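Local coordinates for Blr6230 protein (PDB 5NGG) that probably hydrolyses beta-lactam antibiotics as a zinc-dependent, subclass B3 metallo-beta-lactamase, at residues D45-Y49 / Y58-T62; T77-K81 / E112-E116; K128-G134 / A146-V152; C181-M186 / V197-S202. All blocks are in the same frame, centred on the assembly; numbering follows the deposited sequence.

Interaction 1 of 4, residues D45-Y49 / Y58-T62; sequences DNIYY and YVIKT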
loop_
_atom_site.group_PDB
_atom_site.type_symbol
_atom_site.label_atom_id
_atom_site.label_comp_id
_atom_site.label_asym_id
_atom_site.label_seq_id
_atom_site.Cartn_x
_atom_site.Cartn_y
_atom_site.Cartn_z
ATOM N N ASP A 45 -6.797 15.436 8.019
ATOM C CA ASP A 45 -6.375 16.600 7.236
ATOM C C ASP A 45 -6.714 16.342 5.751
ATOM O O ASP A 45 -7.896 16.158 5.427
ATOM C CB ASP A 45 -4.907 16.915 7.524
ATOM C CG ASP A 45 -4.471 18.296 7.061
ATOM O OD1 ASP A 45 -5.303 19.100 6.560
ATOM O OD2 ASP A 45 -3.251 18.578 7.208
ATOM N N ASN A 46 -5.720 16.343 4.861
ATOM C CA ASN A 46 -5.944 16.218 3.427
ATOM C C ASN A 46 -5.842 14.791 2.888
ATOM O O ASN A 46 -5.728 14.611 1.689
ATOM C CB ASN A 46 -5.032 17.175 2.654
ATOM C CG ASN A 46 -3.554 16.947 2.858
ATOM O OD1 ASN A 46 -3.107 16.520 3.930
ATOM N ND2 ASN A 46 -2.775 17.319 1.848
ATOM N N ILE A 47 -5.932 13.794 3.768
ATOM C CA ILE A 47 -5.904 12.370 3.416
ATOM C C ILE A 47 -7.323 11.806 3.535
ATOM O O ILE A 47 -7.930 11.872 4.615
ATOM C CB ILE A 47 -4.943 11.555 4.295
ATOM C CG1 ILE A 47 -3.511 12.079 4.210
ATOM C CG2 ILE A 47 -5.015 10.079 3.903
ATOM C CD1 ILE A 47 -2.560 11.458 5.195
ATOM N N TYR A 48 -7.796 11.218 2.433
ATOM C CA TYR A 48 -9.160 10.698 2.331
ATOM C C TYR A 48 -9.091 9.211 1.954
ATOM O O TYR A 48 -8.330 8.828 1.056
ATOM C CB TYR A 48 -9.974 11.438 1.253
ATOM C CG TYR A 48 -10.143 12.918 1.529
ATOM C CD1 TYR A 48 -9.095 13.813 1.335
ATOM C CD2 TYR A 48 -11.347 13.421 2.036
ATOM C CE1 TYR A 48 -9.233 15.162 1.630
ATOM C CE2 TYR A 48 -11.494 14.774 2.319
ATOM C CZ TYR A 48 -10.442 15.635 2.113
ATOM O OH TYR A 48 -10.578 16.979 2.414
ATOM N N TYR A 49 -9.898 8.388 2.622
ATOM C CA TYR A 49 -9.995 6.953 2.314
ATOM C C TYR A 49 -11.043 6.750 1.235
ATOM O O TYR A 49 -12.174 7.203 1.398
ATOM C CB TYR A 49 -10.390 6.180 3.585
ATOM C CG TYR A 49 -10.331 4.682 3.425
ATOM C CD1 TYR A 49 -11.392 3.965 2.862
ATOM C CD2 TYR A 49 -9.219 3.970 3.825
ATOM C CE1 TYR A 49 -11.341 2.583 2.688
ATOM C CE2 TYR A 49 -9.167 2.577 3.663
ATOM C CZ TYR A 49 -10.210 1.885 3.086
ATOM O OH TYR A 49 -10.066 0.525 2.955
ATOM N N TYR A 58 -6.207 5.763 -1.168
ATOM C CA TYR A 58 -6.334 7.098 -0.603
ATOM C C TYR A 58 -6.218 8.156 -1.689
ATOM O O TYR A 58 -5.512 7.999 -2.674
ATOM C CB TYR A 58 -5.262 7.376 0.454
ATOM C CG TYR A 58 -5.091 6.282 1.469
ATOM C CD1 TYR A 58 -4.288 5.182 1.196
ATOM C CD2 TYR A 58 -5.717 6.331 2.713
ATOM C CE1 TYR A 58 -4.130 4.151 2.113
ATOM C CE2 TYR A 58 -5.541 5.319 3.647
ATOM C CZ TYR A 58 -4.749 4.234 3.337
ATOM O OH TYR A 58 -4.593 3.230 4.274
ATOM N N VAL A 59 -6.946 9.256 -1.467
ATOM C CA VAL A 59 -6.749 10.539 -2.175
ATOM C C VAL A 59 -6.081 11.513 -1.215
ATOM O O VAL A 59 -6.474 11.645 -0.042
ATOM C CB VAL A 59 -8.085 11.145 -2.665
ATOM C CG1 VAL A 59 -7.902 12.566 -3.202
ATOM C CG2 VAL A 59 -8.676 10.280 -3.756
ATOM N N ILE A 60 -5.057 12.187 -1.708
ATOM C CA ILE A 60 -4.406 13.250 -0.961
ATOM C C ILE A 60 -4.700 14.546 -1.721
ATOM O O ILE A 60 -4.341 14.681 -2.890
ATOM C CB ILE A 60 -2.894 12.997 -0.825
ATOM C CG1 ILE A 60 -2.595 11.650 -0.141
ATOM C CG2 ILE A 60 -2.269 14.130 -0.035
ATOM C CD1 ILE A 60 -1.183 11.162 -0.343
ATOM N N LYS A 61 -5.402 15.466 -1.067
ATOM C CA LYS A 61 -5.803 16.706 -1.708
ATOM C C LYS A 61 -4.705 17.749 -1.567
ATOM O O LYS A 61 -4.329 18.095 -0.452
ATOM C CB LYS A 61 -7.101 17.198 -1.085
ATOM C CG LYS A 61 -7.685 18.421 -1.765
ATOM C CD LYS A 61 -8.960 18.886 -1.081
ATOM C CE LYS A 61 -9.656 20.000 -1.841
ATOM N NZ LYS A 61 -10.954 20.385 -1.214
ATOM N N THR A 62 -4.213 18.251 -2.697
ATOM C CA THR A 62 -3.196 19.289 -2.702
ATOM C C THR A 62 -3.749 20.546 -3.373
ATOM O O THR A 62 -4.774 20.539 -4.058
ATOM C CB THR A 62 -1.888 18.860 -3.426
ATOM O OG1 THR A 62 -1.992 19.147 -4.827
ATOM C CG2 THR A 62 -1.558 17.380 -3.169
#

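Interaction 2 of 4, residues T77-K81 / E112-E116; sequences TGMIK and EIKKE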
loop_
_atom_site.group_PDB
_atom_site.type_symbol
_atom_site.label_atom_id
_atom_site.label_comp_id
_atom_site.label_asym_id
_atom_site.label_seq_id
_atom_site.Cartn_x
_atom_site.Cartn_y
_atom_site.Cartn_z
ATOM N N THR A 77 -11.866 -0.935 -10.346
ATOM C CA THR A 77 -11.480 0.442 -10.680
ATOM C C THR A 77 -12.679 1.376 -10.720
ATOM O O THR A 77 -12.581 2.516 -10.247
ATOM C CB THR A 77 -10.678 0.473 -11.984
ATOM O OG1 THR A 77 -9.575 -0.420 -11.841
ATOM C CG2 THR A 77 -10.119 1.851 -12.297
ATOM N N GLY A 78 -13.803 0.906 -11.259
ATOM C CA GLY A 78 -15.007 1.708 -11.278
ATOM C C GLY A 78 -15.498 2.104 -9.904
ATOM O O GLY A 78 -15.932 3.221 -9.707
ATOM N N MET A 79 -15.446 1.171 -8.959
ATOM C CA MET A 79 -15.788 1.430 -7.571
ATOM C C MET A 79 -14.900 2.523 -6.961
ATOM O O MET A 79 -15.373 3.413 -6.276
ATOM C CB MET A 79 -15.711 0.162 -6.723
ATOM C CG MET A 79 -15.937 0.424 -5.253
ATOM S SD MET A 79 -15.878 -1.066 -4.256
ATOM C CE MET A 79 -17.496 -1.736 -4.603
ATOM N N ILE A 80 -13.593 2.424 -7.167
ATOM C CA ILE A 80 -12.683 3.436 -6.656
ATOM C C ILE A 80 -13.021 4.803 -7.248
ATOM O O ILE A 80 -13.088 5.794 -6.519
ATOM C CB ILE A 80 -11.209 3.050 -6.930
ATOM C CG1 ILE A 80 -10.822 1.690 -6.306
ATOM C CG2 ILE A 80 -10.272 4.141 -6.442
ATOM C CD1 ILE A 80 -11.161 1.482 -4.843
ATOM N N LYS A 81 -13.230 4.860 -8.560
ATOM C CA LYS A 81 -13.558 6.127 -9.209
ATOM C C LYS A 81 -14.867 6.688 -8.633
ATOM O O LYS A 81 -14.999 7.910 -8.416
ATOM C CB LYS A 81 -13.609 5.940 -10.737
ATOM C CG LYS A 81 -12.240 5.724 -11.375
ATOM C CD LYS A 81 -12.201 5.911 -12.882
ATOM C CE LYS A 81 -12.828 4.769 -13.614
ATOM N NZ LYS A 81 -12.640 4.905 -15.089
ATOM N N GLU A 112 -5.528 2.108 -16.298
ATOM C CA GLU A 112 -6.775 2.776 -16.642
ATOM C C GLU A 112 -6.778 4.225 -16.184
ATOM O O GLU A 112 -7.112 5.145 -16.954
ATOM C CB GLU A 112 -7.954 2.037 -16.035
ATOM C CG GLU A 112 -9.289 2.706 -16.276
ATOM C CD GLU A 112 -10.473 1.856 -15.916
ATOM O OE1 GLU A 112 -10.369 0.610 -15.936
ATOM O OE2 GLU A 112 -11.549 2.434 -15.664
ATOM N N ILE A 113 -6.438 4.440 -14.920
ATOM C CA ILE A 113 -6.485 5.796 -14.390
ATOM C C ILE A 113 -5.408 6.672 -15.045
ATOM O O ILE A 113 -5.665 7.838 -15.339
ATOM C CB ILE A 113 -6.472 5.815 -12.843
ATOM C CG1 ILE A 113 -7.823 5.276 -12.340
ATOM C CG2 ILE A 113 -6.243 7.227 -12.303
ATOM C CD1 ILE A 113 -7.882 4.922 -10.872
ATOM N N LYS A 114 -4.204 6.135 -15.271
ATOM C CA LYS A 114 -3.163 6.904 -15.925
ATOM C C LYS A 114 -3.597 7.364 -17.324
ATOM O O LYS A 114 -3.368 8.515 -17.710
ATOM C CB LYS A 114 -1.881 6.082 -15.983
ATOM C CG LYS A 114 -0.726 6.804 -16.631
ATOM C CD LYS A 114 0.583 6.105 -16.346
ATOM C CE LYS A 114 1.710 6.908 -16.943
ATOM N NZ LYS A 114 2.954 6.110 -17.047
ATOM N N LYS A 115 -4.207 6.459 -18.079
ATOM C CA LYS A 115 -4.661 6.818 -19.422
ATOM C C LYS A 115 -5.773 7.870 -19.390
ATOM O O LYS A 115 -5.762 8.820 -20.187
ATOM C CB LYS A 115 -5.122 5.581 -20.182
ATOM C CG LYS A 115 -5.415 5.880 -21.640
ATOM C CD LYS A 115 -5.439 4.626 -22.493
ATOM C CE LYS A 115 -5.859 4.965 -23.912
ATOM N N GLU A 116 -6.717 7.701 -18.462
ATOM C CA GLU A 116 -7.883 8.597 -18.372
ATOM C C GLU A 116 -7.472 10.010 -17.980
ATOM O O GLU A 116 -8.065 10.983 -18.446
ATOM C CB GLU A 116 -8.904 8.049 -17.363
ATOM C CG GLU A 116 -10.147 8.894 -17.132
ATOM C CD GLU A 116 -11.139 8.234 -16.194
ATOM O OE1 GLU A 116 -11.166 6.984 -16.111
ATOM O OE2 GLU A 116 -11.903 8.973 -15.540
HETATM O O HOH W 1 -8.585 -0.935 -14.501
#

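Interaction 3 of 4, residues K128-G134 / A146-V152; sequences KPLLEGG and AFPAVKV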
loop_
_atom_site.group_PDB
_atom_site.type_symbol
_atom_site.label_atom_id
_atom_site.label_comp_id
_atom_site.label_asym_id
_atom_site.label_seq_id
_atom_site.Cartn_x
_atom_site.Cartn_y
_atom_site.Cartn_z
ATOM N N LYS A 128 9.718 -1.491 -10.605
ATOM C CA LYS A 128 9.463 -1.053 -11.967
ATOM C C LYS A 128 9.270 -2.237 -12.952
ATOM O O LYS A 128 8.319 -2.222 -13.753
ATOM C CB LYS A 128 10.557 -0.094 -12.432
ATOM C CG LYS A 128 10.389 0.416 -13.852
ATOM C CD LYS A 128 11.395 1.506 -14.196
ATOM C CE LYS A 128 11.360 1.920 -15.665
ATOM N NZ LYS A 128 12.450 2.877 -15.981
ATOM N N PRO A 129 10.107 -3.287 -12.886
ATOM C CA PRO A 129 9.876 -4.382 -13.850
ATOM C C PRO A 129 8.539 -5.094 -13.662
ATOM O O PRO A 129 7.938 -5.556 -14.631
ATOM C CB PRO A 129 11.038 -5.352 -13.602
ATOM C CG PRO A 129 12.073 -4.557 -12.894
ATOM C CD PRO A 129 11.372 -3.465 -12.147
ATOM N N LEU A 130 8.083 -5.168 -12.407
ATOM C CA LEU A 130 6.793 -5.799 -12.077
ATOM C C LEU A 130 5.635 -4.977 -12.635
ATOM O O LEU A 130 4.704 -5.502 -13.248
ATOM C CB LEU A 130 6.631 -5.945 -10.562
ATOM C CG LEU A 130 7.345 -7.080 -9.831
ATOM C CD1 LEU A 130 8.851 -7.052 -10.001
ATOM C CD2 LEU A 130 6.980 -7.010 -8.351
ATOM N N LEU A 131 5.675 -3.667 -12.398
ATOM C CA LEU A 131 4.642 -2.761 -12.909
ATOM C C LEU A 131 4.600 -2.770 -14.431
ATOM O O LEU A 131 3.512 -2.799 -15.020
ATOM C CB LEU A 131 4.894 -1.343 -12.394
ATOM C CG LEU A 131 4.656 -1.195 -10.888
ATOM C CD1 LEU A 131 5.322 0.061 -10.348
ATOM C CD2 LEU A 131 3.176 -1.161 -10.598
ATOM N N GLU A 132 5.774 -2.707 -15.043
ATOM C CA GLU A 132 5.864 -2.601 -16.492
ATOM C C GLU A 132 5.570 -3.917 -17.183
ATOM O O GLU A 132 5.235 -3.920 -18.366
ATOM C CB GLU A 132 7.200 -1.986 -16.897
ATOM C CG GLU A 132 7.321 -0.556 -16.369
ATOM C CD GLU A 132 8.294 0.352 -17.078
ATOM O OE1 GLU A 132 9.145 -0.132 -17.846
ATOM O OE2 GLU A 132 8.213 1.564 -16.798
ATOM N N GLY A 133 5.677 -5.033 -16.474
ATOM C CA GLY A 133 5.345 -6.342 -17.029
ATOM C C GLY A 133 3.960 -6.849 -16.665
ATOM O O GLY A 133 3.434 -7.714 -17.339
ATOM N N GLY A 134 3.385 -6.344 -15.578
ATOM C CA GLY A 134 2.062 -6.794 -15.131
ATOM C C GLY A 134 2.025 -8.224 -14.610
ATOM O O GLY A 134 1.044 -8.936 -14.848
ATOM N N ALA A 146 -1.832 -11.582 -12.648
ATOM C CA ALA A 146 -1.464 -10.551 -13.602
ATOM C C ALA A 146 -2.345 -9.316 -13.461
ATOM O O ALA A 146 -3.432 -9.345 -12.892
ATOM C CB ALA A 146 -1.561 -11.114 -15.011
ATOM N N PHE A 147 -1.844 -8.211 -13.995
ATOM C CA PHE A 147 -2.604 -6.949 -14.022
ATOM C C PHE A 147 -2.216 -6.145 -15.247
ATOM O O PHE A 147 -1.186 -6.426 -15.848
ATOM C CB PHE A 147 -2.390 -6.151 -12.729
ATOM C CG PHE A 147 -0.962 -5.800 -12.445
ATOM C CD1 PHE A 147 -0.392 -4.610 -12.920
ATOM C CD2 PHE A 147 -0.175 -6.645 -11.668
ATOM C CE1 PHE A 147 0.918 -4.293 -12.634
ATOM C CE2 PHE A 147 1.132 -6.325 -11.362
ATOM C CZ PHE A 147 1.687 -5.137 -11.850
ATOM N N PRO A 148 -2.995 -5.122 -15.602
ATOM C CA PRO A 148 -2.639 -4.358 -16.819
ATOM C C PRO A 148 -1.337 -3.583 -16.637
ATOM O O PRO A 148 -1.196 -2.803 -15.711
ATOM C CB PRO A 148 -3.845 -3.435 -17.022
ATOM C CG PRO A 148 -4.975 -4.128 -16.328
ATOM C CD PRO A 148 -4.335 -4.746 -15.113
ATOM N N ALA A 149 -0.381 -3.843 -17.522
ATOM C CA ALA A 149 0.963 -3.276 -17.406
ATOM C C ALA A 149 0.909 -1.758 -17.528
ATOM O O ALA A 149 0.116 -1.195 -18.289
ATOM C CB ALA A 149 1.894 -3.883 -18.453
ATOM N N VAL A 150 1.785 -1.100 -16.778
ATOM C CA VAL A 150 1.797 0.357 -16.723
ATOM C C VAL A 150 3.233 0.859 -16.647
ATOM O O VAL A 150 4.066 0.271 -15.922
ATOM C CB VAL A 150 0.932 0.829 -15.503
ATOM C CG1 VAL A 150 1.462 0.301 -14.169
ATOM C CG2 VAL A 150 0.726 2.326 -15.499
ATOM N N LYS A 151 3.508 1.955 -17.356
ATOM C CA LYS A 151 4.837 2.551 -17.350
ATOM C C LYS A 151 5.057 3.416 -16.113
ATOM O O LYS A 151 4.160 4.148 -15.673
ATOM C CB LYS A 151 5.059 3.361 -18.622
ATOM C CG LYS A 151 5.039 2.465 -19.847
ATOM C CD LYS A 151 5.437 3.188 -21.114
ATOM C CE LYS A 151 5.810 2.190 -22.196
ATOM N NZ LYS A 151 7.182 1.638 -22.013
ATOM N N VAL A 152 6.265 3.323 -15.565
ATOM C CA VAL A 152 6.645 4.103 -14.408
ATOM C C VAL A 152 7.322 5.375 -14.920
ATOM O O VAL A 152 8.309 5.320 -15.668
ATOM C CB VAL A 152 7.588 3.300 -13.492
ATOM C CG1 VAL A 152 8.132 4.168 -12.362
ATOM C CG2 VAL A 152 6.874 2.075 -12.938
HETATM O O HOH W 2 11.212 5.147 -14.580
HETATM O O HOH W 3 7.359 -0.544 -20.111
HETATM O O HOH W 4 9.138 3.807 -18.035
#

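Interaction 4 of 4, residues C181-M186 / V197-S202; sequences CTSWEM and VLFFCS. With ACT (acetate ion), chain F.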
loop_
_atom_site.group_PDB
_atom_site.type_symbol
_atom_site.label_atom_id
_atom_site.label_comp_id
_atom_site.label_asym_id
_atom_site.label_seq_id
_atom_site.Cartn_x
_atom_site.Cartn_y
_atom_site.Cartn_z
ATOM N N CYS A 181 9.025 -2.406 -2.624
ATOM C CA CYS A 181 8.019 -1.942 -1.665
ATOM C C CYS A 181 8.499 -0.610 -1.036
ATOM O O CYS A 181 9.627 -0.559 -0.486
ATOM C CB CYS A 181 7.883 -3.044 -0.601
ATOM S SG CYS A 181 6.318 -3.282 0.277
ATOM N N THR A 182 7.662 0.422 -1.168
ATOM C CA THR A 182 8.003 1.781 -0.758
ATOM C C THR A 182 6.950 2.277 0.209
ATOM O O THR A 182 5.757 2.312 -0.106
ATOM C CB THR A 182 8.079 2.703 -1.981
ATOM O OG1 THR A 182 9.065 2.185 -2.897
ATOM C CG2 THR A 182 8.463 4.124 -1.592
ATOM N N SER A 183 7.394 2.676 1.387
ATOM C CA SER A 183 6.548 3.313 2.386
ATOM C C SER A 183 6.699 4.822 2.269
ATOM O O SER A 183 7.804 5.331 2.161
ATOM C CB SER A 183 6.937 2.842 3.787
ATOM O OG SER A 183 6.724 1.433 3.925
ATOM N N TRP A 184 5.577 5.536 2.256
ATOM C CA TRP A 184 5.588 6.968 1.955
ATOM C C TRP A 184 5.255 7.796 3.199
ATOM O O TRP A 184 4.229 7.570 3.832
ATOM C CB TRP A 184 4.544 7.250 0.877
ATOM C CG TRP A 184 4.851 6.679 -0.468
ATOM C CD1 TRP A 184 4.396 5.509 -1.009
ATOM C CD2 TRP A 184 5.713 7.256 -1.438
ATOM N NE1 TRP A 184 4.900 5.341 -2.258
ATOM C CE2 TRP A 184 5.710 6.405 -2.560
ATOM C CE3 TRP A 184 6.473 8.432 -1.487
ATOM C CZ2 TRP A 184 6.422 6.708 -3.726
ATOM C CZ3 TRP A 184 7.183 8.709 -2.611
ATOM C CH2 TRP A 184 7.142 7.866 -3.733
ATOM N N GLU A 185 6.129 8.746 3.526
ATOM C CA GLU A 185 5.949 9.592 4.704
ATOM C C GLU A 185 5.483 10.991 4.307
ATOM O O GLU A 185 5.976 11.581 3.346
ATOM C CB GLU A 185 7.269 9.687 5.453
ATOM C CG GLU A 185 7.216 10.512 6.720
ATOM C CD GLU A 185 8.546 10.575 7.453
ATOM O OE1 GLU A 185 9.578 10.049 6.943
ATOM O OE2 GLU A 185 8.548 11.197 8.548
ATOM N N MET A 186 4.538 11.534 5.066
ATOM C CA MET A 186 4.120 12.933 4.865
ATOM C C MET A 186 3.620 13.525 6.156
ATOM O O MET A 186 3.232 12.817 7.073
ATOM C CB MET A 186 3.070 13.107 3.772
ATOM C CG MET A 186 1.728 12.471 4.067
ATOM S SD MET A 186 0.470 12.857 2.821
ATOM C CE MET A 186 0.036 14.524 3.306
ATOM N N VAL A 197 2.723 10.951 9.061
ATOM C CA VAL A 197 1.953 9.817 8.534
ATOM C C VAL A 197 2.894 8.904 7.752
ATOM O O VAL A 197 3.722 9.409 6.985
ATOM C CB VAL A 197 0.839 10.327 7.603
ATOM C CG1 VAL A 197 0.042 9.164 7.008
ATOM C CG2 VAL A 197 -0.082 11.317 8.307
ATOM N N LEU A 198 2.749 7.589 7.926
ATOM C CA LEU A 198 3.406 6.633 7.038
ATOM C C LEU A 198 2.368 5.793 6.357
ATOM O O LEU A 198 1.630 5.052 7.010
ATOM C CB LEU A 198 4.393 5.735 7.779
ATOM C CG LEU A 198 5.332 4.913 6.887
ATOM C CD1 LEU A 198 6.353 5.809 6.215
ATOM C CD2 LEU A 198 5.992 3.792 7.658
ATOM N N PHE A 199 2.363 5.830 5.012
ATOM C CA PHE A 199 1.669 4.817 4.219
ATOM C C PHE A 199 2.654 3.638 4.127
ATOM O O PHE A 199 3.512 3.588 3.242
ATOM C CB PHE A 199 1.334 5.356 2.834
ATOM C CG PHE A 199 0.406 6.544 2.834
ATOM C CD1 PHE A 199 0.891 7.855 2.906
ATOM C CD2 PHE A 199 -0.963 6.372 2.703
ATOM C CE1 PHE A 199 0.023 8.934 2.849
ATOM C CE2 PHE A 199 -1.825 7.441 2.672
ATOM C CZ PHE A 199 -1.326 8.723 2.753
ATOM N N PHE A 200 2.558 2.725 5.092
ATOM C CA PHE A 200 3.440 1.565 5.160
ATOM C C PHE A 200 3.097 0.645 3.987
ATOM O O PHE A 200 1.935 0.471 3.653
ATOM C CB PHE A 200 3.254 0.877 6.515
ATOM C CG PHE A 200 4.099 -0.361 6.683
ATOM C CD1 PHE A 200 5.475 -0.268 6.665
ATOM C CD2 PHE A 200 3.512 -1.627 6.857
ATOM C CE1 PHE A 200 6.274 -1.390 6.821
ATOM C CE2 PHE A 200 4.306 -2.760 6.976
ATOM C CZ PHE A 200 5.687 -2.646 6.971
ATOM N N CYS A 201 4.114 0.051 3.371
ATOM C CA CYS A 201 3.877 -0.653 2.118
ATOM C C CYS A 201 3.329 -2.041 2.207
ATOM O O CYS A 201 2.875 -2.532 1.177
ATOM C CB CYS A 201 5.153 -0.653 1.268
ATOM S SG CYS A 201 6.408 -1.804 1.795
ATOM N N SER A 202 3.434 -2.668 3.370
ATOM C CA SER A 202 3.125 -4.104 3.678
ATOM C C SER A 202 4.385 -4.830 4.078
ATOM O O SER A 202 5.392 -4.715 3.385
ATOM C CB SER A 202 2.512 -4.947 2.559
ATOM O OG SER A 202 2.417 -6.283 3.042
HETATM C C ACT F . -0.534 -7.560 1.497
HETATM O O ACT F . 0.102 -7.533 2.562
HETATM O OXT ACT F . -0.516 -6.585 0.700
HETATM C CH3 ACT F . -1.339 -8.792 1.217
#

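Interaction 1 of 4, residues D45-Y49 / Y58-T62
The carbonyl oxygen of Val-59 is approached by three groups of the facing strand. Tyr-48 N donates a hydrogen bond of 2.8 Å to Val-59 O. Ile-47 CA makes a longer C-H...O contact with the same oxygen, which also lies at the edge of the Tyr-48 ring, in its plane and 3.7 Å from Tyr-48 CD1. The reciprocal bond from Val-59 N to Tyr-48 O completes this hydrogen-bonded antiparallel pair. Beyond it, Asn-46 pairs with both the backbone N and the carbonyl O of Lys-61: Lys-61 N reaches Asn-46 O at 2.9 Å, while Asn-46 ND2 returns a bond to Lys-61 O. With chi1 at 60°, the Asn-46 amide folds back over its own backbone. Lys-61 O lies almost in the amide plane and the N-H is nearly straight (166°), though the donor is tilted from the plane of the accepting carbonyl. The two strands form a beta hairpin in the seven-stranded sheet of the metallo-beta-lactamase fold, their axes 4.6 Å apart at closest approach. On the face carrying Ile-47, Tyr-49, Tyr-58 and Ile-60, the edge of Tyr-49 is turned to the face of Tyr-58 in an offset edge-to-face pair, with planes at 88° and centroids 5.8 Å apart. Ile-47 CG2 sits 4.0 Å from Tyr-58 CD2. The phenolic ends are fixed elsewhere: Tyr-49 OH bonds to Thr-52 O, and Tyr-58 OH to both Gly-240 O and Tyr-246 OH. On the other face, Tyr-48 CE1 lies against Lys-61 CB at 4.0 Å, where the extended lysine chain leads away.

Interaction 2 of 4, residues T77-K81 / E112-E116
The carboxylate of Glu-112 has the methyl of Thr-77 over one face: Thr-77 CG2 stands 3.6 Å from Glu-112 CD. At its rim, Glu-112 OE2 receives Lys-81 NZ on the anti lone pair, at 2.8 Å. The carboxylate of Glu-116 takes the same ammonium at 2.7 Å, but through the syn lone pair of Glu-116 OE1. The result is a three-residue salt-bridge network between helices 77-86 and 110-117 of the metallo-beta-lactamase fold. Their local axes stay 12.1 Å apart at an angle of 56°, so side chains, and no backbone atoms, span the gap. Lys-81 bends at chi3 (-75°), which turns CE and NZ between the two glutamates; each of these runs extended from its own helix. Lys-81, Glu-112 and Glu-116 have been seen to bind zinc in a crystal structure of this protein, although that ion is absent from this chain. With no zinc here, the two carboxylates probably favour the charged ammonium. Beneath the charges, in the conformer described, Ile-113 CD1 packs against Thr-77 CG2 at 4.1 Å. A water bridges the other oxygen of Glu-112 and the threonine hydroxyl, donating to Glu-112 OE1 at 2.8 Å and lying 2.9 Å from Thr-77 OG1.

Interaction 3 of 4, residues K128-G134 / A146-V152
Phe-147 lays its ring flat beneath the end of helix 128-133: Gly-134 CA stands 3.6 Å above the Phe-147 ring plane, over the centre, and the CH-pi vector is 11° off the normal. A chi1 of 59° sets CG between the backbone N and the carbonyl carbon, and this turns the ring back toward the helix end, Phe-147 CZ lying 3.3 Å from Leu-130 O. Gly-134 is the first residue to leave the helix, with positive phi, and its own carbonyl O then accepts Phe-147 N at 3.1 Å. Three residues earlier, Leu-131 O receives Val-150 N at 3.0 Å, so the segment 146-152 follows the helix by backbone bonds at two points. A third tie is made by a side chain. Glu-132 CB starts out away from the other segment, but the extended chain carries Glu-132 OE2 alongside it, where Val-152 N donates at 2.9 Å with an almost straight N-H (177°) to the anti lone pair. A water also donates to Glu-132 OE2 and to Val-152 O. Leu-131 and Val-152 cross at about a right angle, Leu-131 CD1 meeting Val-152 CG2 at 3.6 Å; Lys-128 CG touches Val-152 CG2 from the helix start at 4.0 Å. The contact thus joins a helix to the loop leading into strand 154-156 of the metallo-beta-lactamase fold. Leu-131 and Val-150 continue inward onto Phe-110 of helix 110-117 and onto strand 120-124, while Phe-147 packs on Leu-104 and Thr-107 of helix 104-107.

Interaction 4 of 4, residues C181-M186 / V197-S202
Met-186 and Phe-199 meet sulfur to ring edge in the conformer described: Met-186 SD lies 5.3 Å from the Phe-199 ring centroid and 88° off its normal, a Met-aromatic contact in the plane of the ring. Chi1 near 66° and an extended chi2 bring SD to the ring edge; the bend at chi3 only sets the direction of CE. Trp-184 O lies at the same ring's edge, 3.5 Å from Phe-199 CD1. By contrast the Trp-184 and Phe-199 side chains meet only at their roots, CB to CB, because the indole leads away; its NE1 bonds to Asn-99 O. On the opposite side of the strands, Leu-198 CD1 leans across to Ser-183 CB at 3.9 Å. Glu-185 points to that side too, and its OE1 bonds to His-172 NE2, His-172 being a ligand of a zinc ion. These strands form a beta hairpin of the five-stranded sheet in the metallo-beta-lactamase fold, with backbone bonds in both directions between Trp-184 and Phe-199 and between Met-186 and Val-197. Phe-199 is the centre of an inverse gamma turn, beyond which a disulfide joins Cys-181 SG to Cys-201 SG (2.1 Å). Ser-183 OG, which also bonds to Thr-174 OG1, accepts Cys-201 N at 3.0 Å with a bent N-H (140°). Cys-201 O in turn bonds to ND1 of the zinc ligand His-101, a second-shell contact that probably fixes the rotation of its imidazole. Next along, Ser-202 OG gives a hydrogen bond of 2.7 Å to the acetate oxygen O, and Thr-204 OG1 binds the same ion.

Interactions 1 and 4 belong to the two sheets and meet face to face in the core: Tyr-58 CD1 is 3.7 Å from Phe-199 CE2, and Ile-47 CD1 lies 3.9 Å from both Phe-199 CZ and Val-197 CG1. Interactions 2 and 3 join through a probable hydrogen bond from Lys-114 NZ to Lys-151 O, 2.7 Å, with their centres about 16 Å apart. Interaction 4 comes nearest to the metals, the Ser-202 side chain being about 5 Å from a zinc ion. In interaction 3, the Leu-130 side chain lies about 9 Å from a zinc ion; in interaction 1, the side chain of Tyr-58 is about 11 Å from a bound zinc ion. Interactions 2 and 4 stay apart, about 13 Å between nearest atoms.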